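Local structure of chitin elicitor receptor kinase 1 (Arabidopsis thaliana, 4EBY) at residues Y12-G17 against S59-P64; L43-N48 against R189-A194; D73-N78 against C129-E134; V83-T88 against I117-T122. The protein is a plant cell-surface receptor kinase whose LysM-type ectodomain probably recognises chitin oligomers, with chitin-induced dimerization activating its immune signalling. All blocks are in the same frame, centred on the assembly; numbering follows the deposited sequence.

Contact 1 (Y12-G17 against S59-P64); sequences YYLENG and SRVLVP. With NAG (2-acetamido-2-deoxy-beta-D-glucopyranose), chain F; NAG (2-acetamido-2-deoxy-beta-D-glucopyranose), chain C.
Tyr12 and Val61 face one another as an antiparallel hydrogen-bonded pair, and each backbone N serves the other's carbonyl: Tyr12 N lies 2.8 Å from Val61 O, and Val61 N 2.9 Å from Tyr12 O. Tyr13 and Arg60 form the next, non-hydrogen-bonded pair. Beyond it Leu14 N donates to Ser59 O at 2.9 Å, almost in line with the carbonyl bond. The connection between the two strands carries helices 20-26 and 40-43, a beta-alpha-alpha-beta order consistent with a LysM-like unit.

Apolar contacts gather on the helix-covered face. Leu14 CD1 meets Val61 CG2 at 3.9 Å, while Ile23 of helix 20-26 packs on Tyr12, Leu14 and Val61. Leu14 CD1 also makes a van der Waals approach of 3.4 Å to Ser59 OG, which is hydrogen-bonded to Gln56 O. The ring of Tyr12 leads away from 59-64, and its hydroxyl bonds to Asn96 O.

On the other face, Tyr13 CG is anti to the backbone N (chi1 178°), and Arg60 CG comes to the edge of the ring it carries, 4.0 Å from Tyr13 CD1; the side chains cross at about a right angle. Arg60 NH2 bonds Pro147 O and forms a salt bridge with Asp152, and Arg149 makes a cation-pi contact with Tyr13.

Sugar lies alongside: Tyr13 CD2 approaches O7 of the chain C NAG at 3.5 Å, and Asn16 ND2 is covalently bonded to C1 of the chain F NAG.

Contact 2 (L43-N48 against R189-A194); sequences LRYNSN and RDPNGA
The ring of Tyr45 lies against Pro191, the two side chains side by side and pointing the same way. From CB of Tyr45, CG is set anti to the carbonyl carbon (chi1 -69°); the bond to CB points past 189-194 rather than at it, but the ring end comes nearer. CD1 meets Arg189 O at 3.6 Å, with the oxygen at the ring edge and in its plane. CE1 touches Pro191 CD at 3.8 Å. CZ has Pro191 CG at 3.9 Å, and at the tip OH comes 4.0 Å from Pro191 CD. Pro191 CG stands over one face, displaced toward the rim, in a CH-pi contact 4.2 Å from the ring centroid and 22° off the normal. Leu7 and Pro64 also touch the Tyr45 side chain.

The contact joins the loop after helix 40-43 to the segment that follows strand 183-187, an edge strand of the sheet, so it brings together chain regions some 140 residues apart. Each side presents a type I turn, from Leu43 to Asn46 and from Asp190 to Gly193.

Beside the ring, Arg44 CB packs on Pro191 CB at 3.9 Å. One water donates to both Arg44 O and Pro191 O, tying the two carbonyls together at the surface. The proline's own turn is pinned by Asp190, whose OD1 accepts from Asn192 N, an Asx turn, and from Ala194 N at 3.0 Å, the two donors arriving from opposite faces of the carboxylate. Arg189 NH1 bonds Gly193 O at 2.8 Å, with the oxygen close to the guanidinium plane.

Contact 3 (D73-N78 against C129-E134); sequences DFLGHN and CSCGDE. With NAG (2-acetamido-2-deoxy-beta-D-glucopyranose), chain E; NAG (2-acetamido-2-deoxy-beta-D-glucopyranose), chain D.
Leu75 meets both cysteines of 129-134. Its CB lies 3.8 Å from Cys129 SG. CG stands beside the backbone N, anti to the carbonyl carbon (chi1 -65°), and from there the CD1 branch reaches Cys131 SG at 3.6 Å. The backbone adds one hydrogen bond, Cys129 N to Leu75 O at 3.1 Å, in which the donor sits well above the carbonyl plane. Cys129 SG also rests against the backbone of Gly76, 3.5 Å from its N.

Around this first shell, disulfides fix both sulfurs: Cys129 is joined to Cys67 of strand 60-70, and Cys131 to Cys5 near the N-terminus. Cys1 and Thr3 touch Leu75 as well. Ser130, between the cysteines, accepts from Gly132 N through OG at 3.0 Å, an ST turn that spans Cys131. Cys129-Ser130-Cys131 follows strand 122-128 of the second LysM domain, in which strand 74-82 carries Leu75, and the disulfides clamp it to preceding parts of the chain.

Sugars flank the contact in sequence, at Phe74 and Asn78. C5 of the chain D NAG lies over the centre of the Phe74 ring, 3.8 Å above its plane, and Asn78 ND2 is covalently linked to C1 of the chain E NAG.

With a single bond between the backbones and otherwise contacts of sulfur with aliphatic carbon and the Gly76 backbone, the pairing is mostly apolar, and its positional constraint probably comes largely from the covalent cross-links.

Contact 4 (V83-T88 against I117-T122); sequences VRQEDT and IPLSAT
Val83 pairs with the turn of 117-122 through two backbone hydrogen bonds: Val83 N to Ala121 O at 2.9 Å, nearly straight at 173°, and Ser120 N to Val83 O at 3.0 Å.

The side chain of Val83 points toward 117-122. CG2 packs on Ile117 CG2 at 3.7 Å, the two side chains crossing at about a right angle, and it also touches Ala121 CB. CG1, anti to the backbone N (chi1 174°), lies 3.5 Å from Pro118 O. Outside the segments, Phe112 backs Ile117 and Ala121.

Each segment makes a type II turn, Arg84 to Asp87 and Pro118 to Ala121. They sit at one end of the second LysM domain, where strand 74-82 gives way to helix 89-96 and the chain returns from helix 103-109 into strand 122-128; the two bonds lie just past the ends of these paired strands of the beta-alpha-alpha-beta fold.

Leu119 reaches over the other turn, its CD1 3.2 Å from Gln85 N and in contact with the Gln85 side chain. Asp87 steadies that turn from within: OD2 takes the hydrogen of Arg84 N at 2.8 Å and also bonds Tyr81 OH, while OD1 forms a salt bridge with Arg91. Thr88 is the N-cap of helix 89-96, its OG1 accepting from Arg91 N. Two waters lie between the carbonyls of Arg84 and Asp87 and that of Ile117.

Contact 3 is buried and contact 1 partly so; contacts 2 and 4 lie at the surface. Contacts 1 and 3 belong to the same mixed sheet, through the adjacent strands 60-70 and 74-82, yet sit on opposite sides of the chain's centre. Contact 1 relies on regular strand bonding, contact 3 on sulfur and leucine backed by disulfides; both carry glycosylated asparagines. Contacts 3 and 4 mark the two ends of one strand pair, 74-82 with 122-128. In contacts 2 and 4 turns meet turns; a water joins two carbonyls in contact 2, and waters lie between carbonyls in contact 4. Contact 2 also touches contact 1, where Asn46 ND2 probably bonds Leu62 O.

Contact 1 (Y12-G17 against S59-P64)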
# COMPACT_ATOMS: atom_id res chain seq x y z
N TYR A 12 3.31 -3.06 3.31
CA TYR A 12 3.98 -4.11 2.56
C TYR A 12 4.48 -5.21 3.51
O TYR A 12 5.45 -5.02 4.24
CB TYR A 12 5.16 -3.48 1.80
CG TYR A 12 5.77 -4.32 0.71
CD1 TYR A 12 5.68 -3.94 -0.62
CD2 TYR A 12 6.45 -5.50 1.02
CE1 TYR A 12 6.28 -4.71 -1.64
CE2 TYR A 12 7.02 -6.27 0.03
CZ TYR A 12 6.92 -5.89 -1.29
OH TYR A 12 7.53 -6.67 -2.26
N TYR A 13 3.83 -6.37 3.48
CA TYR A 13 4.19 -7.48 4.35
C TYR A 13 5.45 -8.20 3.86
O TYR A 13 5.60 -8.41 2.65
CB TYR A 13 3.02 -8.46 4.44
CG TYR A 13 3.31 -9.67 5.29
CD1 TYR A 13 3.18 -9.61 6.67
CD2 TYR A 13 3.72 -10.87 4.71
CE1 TYR A 13 3.46 -10.71 7.47
CE2 TYR A 13 3.99 -11.99 5.51
CZ TYR A 13 3.86 -11.90 6.88
OH TYR A 13 4.12 -13.00 7.68
N LEU A 14 6.33 -8.56 4.79
CA LEU A 14 7.62 -9.13 4.43
C LEU A 14 7.65 -10.65 4.51
O LEU A 14 7.48 -11.24 5.58
CB LEU A 14 8.69 -8.56 5.36
CG LEU A 14 8.89 -7.05 5.30
CD1 LEU A 14 10.00 -6.66 6.29
CD2 LEU A 14 9.29 -6.64 3.89
N GLU A 15 7.87 -11.30 3.36
CA GLU A 15 8.16 -12.71 3.36
C GLU A 15 9.07 -13.10 2.19
O GLU A 15 9.21 -12.35 1.22
CB GLU A 15 6.89 -13.55 3.36
CG GLU A 15 6.13 -13.44 2.09
CD GLU A 15 4.79 -14.19 2.13
OE1 GLU A 15 3.98 -13.95 1.22
OE2 GLU A 15 4.55 -15.03 3.04
N ASN A 16 9.70 -14.26 2.31
CA ASN A 16 10.55 -14.83 1.27
C ASN A 16 11.73 -13.93 0.94
O ASN A 16 12.27 -14.01 -0.16
CB ASN A 16 9.77 -15.12 -0.02
CG ASN A 16 8.91 -16.37 0.07
OD1 ASN A 16 8.95 -17.10 1.06
ND2 ASN A 16 8.10 -16.59 -0.98
N GLY A 17 12.12 -13.07 1.88
CA GLY A 17 13.43 -12.45 1.79
C GLY A 17 13.52 -10.99 1.35
O GLY A 17 14.62 -10.43 1.27
N SER A 59 7.03 -8.86 9.42
CA SER A 59 6.58 -7.51 9.76
C SER A 59 6.05 -6.82 8.50
O SER A 59 6.15 -7.36 7.38
CB SER A 59 7.73 -6.71 10.37
OG SER A 59 8.72 -6.39 9.41
N ARG A 60 5.46 -5.64 8.68
CA ARG A 60 4.99 -4.83 7.57
C ARG A 60 5.75 -3.51 7.50
O ARG A 60 6.01 -2.87 8.54
CB ARG A 60 3.49 -4.53 7.74
CG ARG A 60 2.59 -5.73 7.49
CD ARG A 60 1.20 -5.48 8.04
NE ARG A 60 0.26 -6.57 7.81
CZ ARG A 60 -0.61 -6.63 6.79
NH1 ARG A 60 -0.64 -5.67 5.87
NH2 ARG A 60 -1.44 -7.66 6.67
N VAL A 61 6.12 -3.12 6.29
CA VAL A 61 6.77 -1.83 6.06
C VAL A 61 5.78 -0.86 5.45
O VAL A 61 5.10 -1.19 4.47
CB VAL A 61 7.99 -1.98 5.12
CG1 VAL A 61 8.64 -0.62 4.82
CG2 VAL A 61 9.01 -2.97 5.71
N LEU A 62 5.67 0.32 6.04
CA LEU A 62 4.79 1.37 5.52
C LEU A 62 5.53 2.24 4.52
O LEU A 62 6.61 2.74 4.81
CB LEU A 62 4.27 2.25 6.67
CG LEU A 62 3.27 1.56 7.59
CD1 LEU A 62 3.03 2.43 8.81
CD2 LEU A 62 1.97 1.30 6.83
N VAL A 63 4.95 2.43 3.34
CA VAL A 63 5.62 3.21 2.31
C VAL A 63 4.74 4.37 1.86
O VAL A 63 3.63 4.15 1.36
CB VAL A 63 5.94 2.31 1.06
CG1 VAL A 63 6.70 3.09 -0.03
CG2 VAL A 63 6.74 1.08 1.48
N PRO A 64 5.22 5.62 1.98
CA PRO A 64 4.38 6.72 1.50
C PRO A 64 4.34 6.78 -0.03
O PRO A 64 5.34 6.47 -0.69
CB PRO A 64 5.09 7.96 2.05
CG PRO A 64 6.57 7.54 2.04
CD PRO A 64 6.57 6.07 2.43
C1 NAG F . 7.27 -17.78 -0.88
C2 NAG F . 6.06 -17.40 -1.75
C3 NAG F . 5.09 -18.56 -1.91
C4 NAG F . 5.83 -19.82 -2.33
C5 NAG F . 7.09 -20.05 -1.49
C6 NAG F . 7.89 -21.22 -2.03
C7 NAG F . 5.15 -15.19 -2.00
C8 NAG F . 4.81 -13.88 -1.33
N2 NAG F . 5.36 -16.25 -1.22
O3 NAG F . 4.10 -18.23 -2.88
O4 NAG F . 4.98 -20.93 -2.18
O5 NAG F . 7.90 -18.88 -1.49
O6 NAG F . 8.23 -20.98 -3.38
O7 NAG F . 5.23 -15.24 -3.22
C1 NAG C . -0.70 -12.35 -1.05
C2 NAG C . 0.32 -12.77 0.01
C3 NAG C . 0.67 -14.26 -0.13
C4 NAG C . -0.57 -15.14 -0.27
C5 NAG C . -1.55 -14.54 -1.27
C6 NAG C . -2.86 -15.32 -1.34
C7 NAG C . 2.12 -11.35 0.88
C8 NAG C . 3.46 -10.69 0.62
N2 NAG C . 1.53 -11.99 -0.13
O3 NAG C . 1.45 -14.71 0.97
O4 NAG C . -0.17 -16.41 -0.75
O5 NAG C . -1.84 -13.19 -0.91
O6 NAG C . -3.48 -15.29 -0.07
O7 NAG C . 1.61 -11.27 2.00

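Contact 2 (L43-N48 against R189-A194)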
# COMPACT_ATOMS: atom_id res chain seq x y z
N LEU A 43 11.75 5.30 5.98
CA LEU A 43 12.11 5.05 7.36
C LEU A 43 11.36 5.95 8.35
O LEU A 43 11.09 5.54 9.47
CB LEU A 43 13.62 5.17 7.58
CG LEU A 43 14.42 4.08 6.86
CD1 LEU A 43 15.90 4.33 7.02
CD2 LEU A 43 14.05 2.69 7.40
N ARG A 44 11.03 7.16 7.92
CA ARG A 44 10.30 8.08 8.83
C ARG A 44 8.97 7.51 9.29
O ARG A 44 8.49 7.87 10.36
CB ARG A 44 10.01 9.40 8.14
CG ARG A 44 11.15 10.33 8.14
CD ARG A 44 10.73 11.58 7.43
NE ARG A 44 11.90 12.41 7.19
CZ ARG A 44 12.46 12.57 6.01
NH1 ARG A 44 11.93 12.00 4.93
NH2 ARG A 44 13.53 13.33 5.91
N TYR A 45 8.37 6.66 8.47
CA TYR A 45 7.09 6.05 8.82
C TYR A 45 7.25 4.69 9.49
O TYR A 45 6.26 4.02 9.77
CB TYR A 45 6.21 5.92 7.56
CG TYR A 45 5.74 7.27 7.06
CD1 TYR A 45 4.60 7.90 7.62
CD2 TYR A 45 6.44 7.93 6.07
CE1 TYR A 45 4.20 9.15 7.16
CE2 TYR A 45 6.05 9.17 5.60
CZ TYR A 45 4.93 9.77 6.16
OH TYR A 45 4.57 11.01 5.68
N ASN A 46 8.49 4.28 9.75
CA ASN A 46 8.77 2.96 10.32
C ASN A 46 9.84 3.06 11.40
O ASN A 46 10.94 2.55 11.24
CB ASN A 46 9.24 1.99 9.24
CG ASN A 46 8.18 1.74 8.19
OD1 ASN A 46 7.33 0.87 8.36
ND2 ASN A 46 8.22 2.52 7.10
N SER A 47 9.54 3.76 12.48
CA SER A 47 10.53 3.96 13.54
C SER A 47 10.94 2.64 14.18
O SER A 47 11.98 2.56 14.85
CB SER A 47 9.98 4.91 14.60
OG SER A 47 8.74 4.43 15.09
N ASN A 48 10.13 1.61 13.97
CA ASN A 48 10.40 0.27 14.49
C ASN A 48 11.58 -0.42 13.82
O ASN A 48 12.15 -1.37 14.36
CB ASN A 48 9.15 -0.60 14.33
CG ASN A 48 8.68 -0.67 12.88
OD1 ASN A 48 8.31 0.34 12.29
ND2 ASN A 48 8.71 -1.87 12.31
N ARG A 189 -0.59 7.34 10.76
CA ARG A 189 0.04 8.42 11.51
C ARG A 189 1.15 9.08 10.71
O ARG A 189 1.74 8.47 9.81
CB ARG A 189 0.63 7.86 12.80
CG ARG A 189 -0.41 7.26 13.73
CD ARG A 189 0.26 6.54 14.89
NE ARG A 189 -0.69 5.79 15.71
CZ ARG A 189 -1.33 6.30 16.76
NH1 ARG A 189 -1.15 7.57 17.09
NH2 ARG A 189 -2.16 5.54 17.47
N ASP A 190 1.45 10.33 11.04
CA ASP A 190 2.59 11.01 10.43
C ASP A 190 3.87 10.52 11.14
O ASP A 190 3.78 9.70 12.05
CB ASP A 190 2.38 12.54 10.47
CG ASP A 190 2.51 13.13 11.88
OD1 ASP A 190 2.99 12.44 12.81
OD2 ASP A 190 2.12 14.31 12.04
N PRO A 191 5.05 10.95 10.67
CA PRO A 191 6.32 10.43 11.21
C PRO A 191 6.47 10.63 12.72
O PRO A 191 7.26 9.92 13.35
CB PRO A 191 7.38 11.22 10.45
CG PRO A 191 6.71 11.54 9.13
CD PRO A 191 5.28 11.86 9.53
N ASN A 192 5.73 11.57 13.29
CA ASN A 192 5.77 11.84 14.73
C ASN A 192 4.69 11.13 15.54
O ASN A 192 4.59 11.31 16.76
CB ASN A 192 5.63 13.33 14.98
CG ASN A 192 6.77 14.11 14.39
OD1 ASN A 192 7.93 13.72 14.52
ND2 ASN A 192 6.45 15.21 13.72
N GLY A 193 3.86 10.35 14.86
CA GLY A 193 2.83 9.58 15.54
C GLY A 193 1.47 10.23 15.68
O GLY A 193 0.59 9.66 16.30
N ALA A 194 1.28 11.42 15.12
CA ALA A 194 -0.03 12.07 15.15
C ALA A 194 -0.85 11.67 13.92
O ALA A 194 -0.29 11.43 12.86
CB ALA A 194 0.13 13.58 15.17
O HOH W 1 9.84 9.20 12.49

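Contact 3 (D73-N78 against C129-E134)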
# COMPACT_ATOMS: atom_id res chain seq x y z
N ASP A 73 -13.13 7.90 -11.50
CA ASP A 73 -13.41 8.64 -10.26
C ASP A 73 -13.18 7.84 -8.99
O ASP A 73 -14.05 7.72 -8.14
CB ASP A 73 -14.82 9.25 -10.31
CG ASP A 73 -14.97 10.27 -11.42
OD1 ASP A 73 -16.10 10.45 -11.92
OD2 ASP A 73 -13.94 10.88 -11.80
N PHE A 74 -11.97 7.30 -8.86
CA PHE A 74 -11.56 6.66 -7.62
C PHE A 74 -10.10 7.06 -7.38
O PHE A 74 -9.45 7.59 -8.28
CB PHE A 74 -11.70 5.13 -7.70
CG PHE A 74 -10.79 4.49 -8.73
CD1 PHE A 74 -9.51 4.10 -8.39
CD2 PHE A 74 -11.24 4.27 -10.03
CE1 PHE A 74 -8.67 3.52 -9.33
CE2 PHE A 74 -10.39 3.69 -10.97
CZ PHE A 74 -9.11 3.32 -10.62
N LEU A 75 -9.62 6.83 -6.17
CA LEU A 75 -8.27 7.24 -5.78
C LEU A 75 -7.26 6.12 -5.87
O LEU A 75 -7.51 4.99 -5.42
CB LEU A 75 -8.31 7.76 -4.34
CG LEU A 75 -9.12 9.03 -4.12
CD1 LEU A 75 -9.26 9.26 -2.63
CD2 LEU A 75 -8.43 10.21 -4.78
N GLY A 76 -6.11 6.44 -6.42
CA GLY A 76 -5.04 5.46 -6.50
C GLY A 76 -3.75 6.04 -7.05
O GLY A 76 -3.62 7.25 -7.25
N HIS A 77 -2.79 5.16 -7.27
CA HIS A 77 -1.53 5.58 -7.86
C HIS A 77 -1.01 4.54 -8.84
O HIS A 77 -1.07 3.35 -8.54
CB HIS A 77 -0.49 5.81 -6.78
CG HIS A 77 0.82 6.29 -7.32
ND1 HIS A 77 0.95 7.54 -7.88
CD2 HIS A 77 2.02 5.68 -7.43
CE1 HIS A 77 2.21 7.69 -8.29
NE2 HIS A 77 2.87 6.57 -8.05
N ASN A 78 -0.50 5.00 -9.98
CA ASN A 78 0.18 4.13 -10.95
C ASN A 78 1.68 4.03 -10.64
O ASN A 78 2.45 4.95 -10.95
CB ASN A 78 0.04 4.66 -12.37
CG ASN A 78 -1.40 4.74 -12.84
OD1 ASN A 78 -2.26 3.97 -12.39
ND2 ASN A 78 -1.67 5.70 -13.74
N CYS A 129 -6.01 3.90 -2.94
CA CYS A 129 -5.79 4.58 -1.67
C CYS A 129 -7.06 5.28 -1.26
O CYS A 129 -8.03 5.30 -2.01
CB CYS A 129 -4.65 5.60 -1.79
SG CYS A 129 -4.77 6.76 -3.21
N SER A 130 -7.04 5.87 -0.07
CA SER A 130 -8.15 6.66 0.45
C SER A 130 -7.62 7.95 1.05
O SER A 130 -6.53 7.95 1.61
CB SER A 130 -8.87 5.89 1.54
OG SER A 130 -9.96 6.67 2.06
N CYS A 131 -8.43 9.01 0.95
CA CYS A 131 -8.17 10.28 1.64
C CYS A 131 -9.11 10.48 2.81
O CYS A 131 -9.09 11.54 3.45
CB CYS A 131 -8.27 11.46 0.66
SG CYS A 131 -7.04 11.35 -0.68
N GLY A 132 -9.93 9.48 3.11
CA GLY A 132 -10.89 9.58 4.21
C GLY A 132 -12.31 9.81 3.76
O GLY A 132 -12.64 9.72 2.57
N ASP A 133 -13.17 10.13 4.73
CA ASP A 133 -14.59 10.27 4.49
C ASP A 133 -15.11 11.10 5.66
O ASP A 133 -15.12 10.64 6.81
CB ASP A 133 -15.26 8.90 4.47
CG ASP A 133 -16.74 8.98 4.16
OD1 ASP A 133 -17.31 10.08 4.22
OD2 ASP A 133 -17.32 7.92 3.84
N GLU A 134 -15.50 12.33 5.37
CA GLU A 134 -15.91 13.26 6.41
C GLU A 134 -17.16 12.77 7.14
O GLU A 134 -17.41 13.16 8.28
CB GLU A 134 -16.15 14.64 5.81
CG GLU A 134 -16.09 15.78 6.80
CD GLU A 134 -16.20 17.13 6.12
OE1 GLU A 134 -16.48 17.17 4.90
OE2 GLU A 134 -16.00 18.16 6.81
C1 NAG E . -2.85 5.51 -14.57
C2 NAG E . -3.24 6.90 -15.09
C3 NAG E . -4.45 6.75 -16.00
C4 NAG E . -4.12 5.78 -17.12
C5 NAG E . -3.57 4.47 -16.58
C6 NAG E . -3.13 3.57 -17.73
C7 NAG E . -3.04 9.05 -13.94
C8 NAG E . -3.36 9.84 -12.69
N2 NAG E . -3.56 7.83 -14.02
O3 NAG E . -4.81 8.02 -16.53
O4 NAG E . -5.27 5.46 -17.85
O5 NAG E . -2.50 4.71 -15.69
O6 NAG E . -2.04 4.12 -18.44
O7 NAG E . -2.33 9.55 -14.82
C1 NAG D . -9.13 0.10 -7.31
C2 NAG D . -9.19 -1.41 -7.60
C3 NAG D . -10.02 -1.72 -8.84
C4 NAG D . -11.33 -0.97 -8.85
C5 NAG D . -11.13 0.50 -8.46
C6 NAG D . -12.46 1.24 -8.36
C7 NAG D . -7.13 -2.60 -7.05
C8 NAG D . -5.77 -3.04 -7.58
N2 NAG D . -7.86 -1.90 -7.89
O3 NAG D . -10.26 -3.11 -8.95
O4 NAG D . -11.86 -1.04 -10.17
O5 NAG D . -10.46 0.58 -7.22
O6 NAG D . -13.31 0.66 -7.41
O7 NAG D . -7.50 -2.85 -5.91

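Contact 4 (V83-T88 against I117-T122)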
# COMPACT_ATOMS: atom_id res chain seq x y z
N VAL A 83 10.00 -5.61 -15.65
CA VAL A 83 9.82 -7.05 -15.63
C VAL A 83 11.13 -7.83 -15.62
O VAL A 83 12.05 -7.53 -16.39
CB VAL A 83 8.95 -7.51 -16.83
CG1 VAL A 83 8.89 -9.01 -16.91
CG2 VAL A 83 7.55 -6.94 -16.66
N ARG A 84 11.17 -8.84 -14.74
CA ARG A 84 12.31 -9.74 -14.62
C ARG A 84 11.98 -11.17 -15.04
O ARG A 84 10.83 -11.52 -15.34
CB ARG A 84 12.82 -9.70 -13.18
CG ARG A 84 13.20 -8.31 -12.71
CD ARG A 84 13.11 -8.18 -11.20
NE ARG A 84 14.06 -9.06 -10.53
CZ ARG A 84 15.31 -8.71 -10.21
NH1 ARG A 84 15.76 -7.50 -10.51
NH2 ARG A 84 16.10 -9.58 -9.60
N GLN A 85 13.01 -12.02 -15.09
CA GLN A 85 12.85 -13.38 -15.58
C GLN A 85 11.74 -14.12 -14.86
O GLN A 85 11.67 -14.12 -13.62
CB GLN A 85 14.17 -14.15 -15.45
CG GLN A 85 14.31 -15.29 -16.44
CD GLN A 85 14.62 -14.81 -17.85
OE1 GLN A 85 13.74 -14.78 -18.71
NE2 GLN A 85 15.87 -14.43 -18.08
N GLU A 86 10.86 -14.73 -15.65
CA GLU A 86 9.81 -15.61 -15.15
C GLU A 86 8.67 -14.89 -14.43
O GLU A 86 7.83 -15.55 -13.80
CB GLU A 86 10.39 -16.73 -14.29
CG GLU A 86 11.20 -17.73 -15.12
CD GLU A 86 11.70 -18.91 -14.31
OE1 GLU A 86 11.77 -18.80 -13.07
OE2 GLU A 86 12.03 -19.95 -14.92
N ASP A 87 8.62 -13.57 -14.51
CA ASP A 87 7.50 -12.84 -13.92
C ASP A 87 6.19 -13.22 -14.58
O ASP A 87 6.13 -13.50 -15.79
CB ASP A 87 7.71 -11.32 -14.01
CG ASP A 87 8.65 -10.79 -12.95
OD1 ASP A 87 8.96 -11.53 -11.99
OD2 ASP A 87 9.07 -9.61 -13.05
N THR A 88 5.14 -13.23 -13.78
CA THR A 88 3.78 -13.41 -14.25
C THR A 88 2.95 -12.35 -13.57
O THR A 88 3.38 -11.79 -12.55
CB THR A 88 3.21 -14.79 -13.85
OG1 THR A 88 3.22 -14.90 -12.42
CG2 THR A 88 4.05 -15.91 -14.45
N ILE A 117 5.19 -11.98 -21.23
CA ILE A 117 5.65 -10.73 -20.63
C ILE A 117 7.17 -10.69 -20.67
O ILE A 117 7.84 -11.30 -19.84
CB ILE A 117 5.19 -10.57 -19.17
CG1 ILE A 117 3.72 -10.97 -19.00
CG2 ILE A 117 5.41 -9.13 -18.73
CD1 ILE A 117 3.25 -10.91 -17.55
N PRO A 118 7.73 -9.95 -21.64
CA PRO A 118 9.17 -10.06 -21.88
C PRO A 118 10.05 -9.33 -20.86
O PRO A 118 9.66 -8.35 -20.25
CB PRO A 118 9.33 -9.45 -23.28
CG PRO A 118 8.23 -8.47 -23.36
CD PRO A 118 7.07 -9.08 -22.63
N LEU A 119 11.27 -9.83 -20.69
CA LEU A 119 12.27 -9.17 -19.87
C LEU A 119 12.36 -7.69 -20.26
O LEU A 119 12.45 -7.35 -21.46
CB LEU A 119 13.62 -9.85 -20.11
CG LEU A 119 14.60 -9.89 -18.94
CD1 LEU A 119 14.05 -10.83 -17.88
CD2 LEU A 119 15.97 -10.38 -19.44
N SER A 120 12.29 -6.84 -19.25
CA SER A 120 12.42 -5.39 -19.39
C SER A 120 11.20 -4.66 -19.95
O SER A 120 11.25 -3.45 -20.18
CB SER A 120 13.70 -5.00 -20.13
OG SER A 120 14.81 -5.19 -19.26
N ALA A 121 10.10 -5.38 -20.15
CA ALA A 121 8.81 -4.69 -20.30
C ALA A 121 8.58 -3.87 -19.03
O ALA A 121 9.12 -4.19 -17.96
CB ALA A 121 7.68 -5.70 -20.50
N THR A 122 7.78 -2.82 -19.13
CA THR A 122 7.40 -2.05 -17.96
C THR A 122 5.89 -2.25 -17.77
O THR A 122 5.13 -2.16 -18.75
CB THR A 122 7.67 -0.57 -18.15
OG1 THR A 122 9.08 -0.35 -18.36
CG2 THR A 122 7.23 0.20 -16.93
O HOH W 2 9.72 -12.21 -17.97
O HOH W 3 7.73 -13.81 -17.94